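NEQ011 (Nanoarchaeum equitans Kin4-M, PDB 6GQ8) reduces superoxide as an iron-dependent superoxide reductase of the desulfoferrodoxin (neelaredoxin) family. Local coordinates at the interface of chains A and B. Numbering follows the deposited sequence. Chains: chain A/B, NEQ011.

The interface of chains A and B. Residues chain A 49, 57, 92, 94; chain B 1, 45, 96, 102.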
ATOM      1  N   TYR A  49       8.314   8.926   7.173  1.00 26.25           N
ATOM      2  CA  TYR A  49       8.434  10.235   6.553  1.00 30.07           C
ATOM      3  C   TYR A  49       9.746  10.889   6.964  1.00 32.28           C
ATOM      4  O   TYR A  49      10.311  10.583   8.019  1.00 35.95           O
ATOM      5  CB  TYR A  49       7.273  11.155   6.950  1.00 30.47           C
ATOM      6  CG  TYR A  49       5.895  10.620   6.622  1.00 31.25           C
ATOM      7  CD1 TYR A  49       5.250  10.978   5.443  1.00 29.17           C
ATOM      8  CD2 TYR A  49       5.232   9.777   7.500  1.00 31.02           C
ATOM      9  CE1 TYR A  49       3.985  10.498   5.143  1.00 29.32           C
ATOM     10  CE2 TYR A  49       3.966   9.293   7.212  1.00 27.87           C
ATOM     11  CZ  TYR A  49       3.349   9.659   6.033  1.00 29.76           C
ATOM     12  OH  TYR A  49       2.096   9.177   5.743  1.00 35.59           O
ATOM     13  N   PRO A  57       6.683  17.344   5.217  1.00 50.05           N
ATOM     14  CA  PRO A  57       7.125  15.952   5.367  1.00 46.90           C
ATOM     15  C   PRO A  57       7.062  15.221   4.035  1.00 44.47           C
ATOM     16  O   PRO A  57       6.061  15.292   3.317  1.00 41.78           O
ATOM     17  CB  PRO A  57       6.135  15.369   6.384  1.00 47.91           C
ATOM     18  CG  PRO A  57       4.933  16.243   6.287  1.00 50.09           C
ATOM     19  CD  PRO A  57       5.453  17.618   5.979  1.00 52.64           C
ATOM     20  N   ILE A  92      10.044  10.497  10.782  1.00 40.85           N
ATOM     21  CA  ILE A  92       8.770  10.279  11.452  1.00 39.87           C
ATOM     22  C   ILE A  92       8.253   8.909  11.047  1.00 36.24           C
ATOM     23  O   ILE A  92       8.072   8.636   9.854  1.00 36.86           O
ATOM     24  CB  ILE A  92       7.743  11.373  11.112  1.00 39.89           C
ATOM     25  CG1 ILE A  92       8.293  12.756  11.478  1.00 41.42           C
ATOM     26  CG2 ILE A  92       6.428  11.115  11.833  1.00 42.81           C
ATOM     27  CD1 ILE A  92       7.438  13.910  10.995  1.00 43.24           C
ATOM     28  N   ILE A  94       5.138   6.156  11.602  1.00 32.24           N
ATOM     29  CA  ILE A  94       3.753   5.986  12.021  1.00 34.08           C
ATOM     30  C   ILE A  94       3.400   4.524  11.818  1.00 32.41           C
ATOM     31  O   ILE A  94       3.527   4.001  10.706  1.00 33.68           O
ATOM     32  CB  ILE A  94       2.800   6.895  11.229  1.00 34.05           C
ATOM     33  CG1 ILE A  94       3.139   8.369  11.469  1.00 39.67           C
ATOM     34  CG2 ILE A  94       1.349   6.601  11.593  1.00 36.36           C
ATOM     35  CD1 ILE A  94       2.188   9.331  10.787  1.00 42.53           C
TER
ATOM     36  N   MET B   1       2.441  18.564  11.362  1.00105.26           N
ATOM     37  CA  MET B   1       2.683  17.509  10.384  1.00100.77           C
ATOM     38  C   MET B   1       1.474  17.337   9.467  1.00 90.40           C
ATOM     39  O   MET B   1       1.582  17.493   8.249  1.00 89.92           O
ATOM     40  CB  MET B   1       3.014  16.190  11.085  1.00104.14           C
ATOM     41  CG  MET B   1       3.418  15.072  10.140  1.00105.17           C
ATOM     42  SD  MET B   1       3.407  13.449  10.923  1.00107.63           S
ATOM     43  CE  MET B   1       3.805  12.404   9.526  1.00104.65           C
ATOM     44  N   TRP B  45      -1.999   9.207  -2.417  1.00 18.00           N
ATOM     45  CA  TRP B  45      -2.834   8.222  -1.740  1.00 19.96           C
ATOM     46  C   TRP B  45      -3.773   8.925  -0.771  1.00 22.87           C
ATOM     47  O   TRP B  45      -3.634  10.116  -0.483  1.00 23.85           O
ATOM     48  CB  TRP B  45      -1.980   7.170  -1.014  1.00 17.08           C
ATOM     49  CG  TRP B  45      -0.939   7.718  -0.061  1.00 24.02           C
ATOM     50  CD1 TRP B  45       0.388   7.916  -0.324  1.00 24.59           C
ATOM     51  CD2 TRP B  45      -1.132   8.089   1.313  1.00 26.24           C
ATOM     52  NE1 TRP B  45       1.024   8.408   0.791  1.00 27.36           N
ATOM     53  CE2 TRP B  45       0.115   8.518   1.810  1.00 25.47           C
ATOM     54  CE3 TRP B  45      -2.241   8.110   2.168  1.00 28.25           C
ATOM     55  CZ2 TRP B  45       0.283   8.971   3.118  1.00 27.43           C
ATOM     56  CZ3 TRP B  45      -2.069   8.556   3.471  1.00 24.52           C
ATOM     57  CH2 TRP B  45      -0.818   8.975   3.932  1.00 25.00           C
ATOM     58  N   TYR B  96      -2.115  12.528   0.823  1.00 27.80           N
ATOM     59  CA  TYR B  96      -0.719  12.932   0.732  1.00 27.97           C
ATOM     60  C   TYR B  96      -0.438  13.514  -0.643  1.00 29.81           C
ATOM     61  O   TYR B  96      -0.758  12.896  -1.665  1.00 27.22           O
ATOM     62  CB  TYR B  96       0.221  11.755   1.006  1.00 25.97           C
ATOM     63  CG  TYR B  96       1.684  12.069   0.775  1.00 26.14           C
ATOM     64  CD1 TYR B  96       2.381  12.899   1.641  1.00 26.02           C
ATOM     65  CD2 TYR B  96       2.369  11.523  -0.302  1.00 28.29           C
ATOM     66  CE1 TYR B  96       3.723  13.187   1.435  1.00 30.58           C
ATOM     67  CE2 TYR B  96       3.706  11.805  -0.517  1.00 31.49           C
ATOM     68  CZ  TYR B  96       4.379  12.637   0.353  1.00 30.38           C
ATOM     69  OH  TYR B  96       5.711  12.917   0.140  1.00 30.50           O
ATOM     70  N   LEU B 102       0.681  16.316   4.071  1.00 38.79           N
ATOM     71  CA  LEU B 102      -0.485  15.536   4.454  1.00 36.82           C
ATOM     72  C   LEU B 102      -1.641  16.454   4.836  1.00 37.73           C
ATOM     73  O   LEU B 102      -1.441  17.539   5.388  1.00 43.13           O
ATOM     74  CB  LEU B 102      -0.147  14.603   5.620  1.00 39.39           C
ATOM     75  CG  LEU B 102       0.942  13.579   5.295  1.00 40.27           C
ATOM     76  CD1 LEU B 102       1.725  13.191   6.536  1.00 44.82           C
ATOM     77  CD2 LEU B 102       0.330  12.355   4.647  1.00 36.57           C
TER
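A:Tyr49 and B:Met1 form the apolar centre of this patch. The methyl CE of B:Met1 sits over one face of the A:Tyr49 ring, toward its rim, 3.6 Å from CD2. The two side chains cross at about a right angle. B:Met1 is poorly ordered, so its exact pose is less certain than that of its neighbours. As modelled, its side chain is extended, with CG anti to the backbone N (chi1 -174°), and this brings SD and CE up against chain A. There the same methyl meets two isoleucines of strand 89-97 tip to tip. CG2 of A:Ile92 lies 3.7 Å from CE of B:Met1 and also touches its sulfur. CD1 of A:Ile94 reaches the same methyl, 3.7 Å from CE of B:Met1. The N-terminal residue of one chain thus packs against the strands of the other. The assembly contains four copies, and this A-B interface is two-fold symmetric, so the contact recurs with the chains exchanged. It may or may not be the physiological pairing.

Further out, B:Leu102 of strand 101-108 meets the hydroxyl-bearing end of the A:Tyr49 ring from the opposite direction. Its CD1 is 3.8 Å from CE1 of A:Tyr49, and CD2 lies near the hydroxyl. CG of A:Tyr49 sits beside the backbone N, anti to the carbonyl carbon (chi1 -57°), which sends the ring out to CE of B:Met1 and CD1 of B:Leu102. With an alanine in place of A:Tyr49, the B:Met1 methyl and B:Leu102 would probably lose the ring they pack on, and a gap would open between the chains.

At the rim, the phenol OH of A:Tyr49 points at the benzo part of the B:Trp45 indole, 3.2 Å from CZ2. Within chain B, CB of B:Tyr96 packs on one face of that indole. The A:Pro57 ring approaches B:Met1, with CG 4.1 Å from the backbone O. The carbonyl O of A:Pro57 lies in the plane of the B:Tyr96 ring, at its edge, 3.7 Å from CE1 of B:Tyr96.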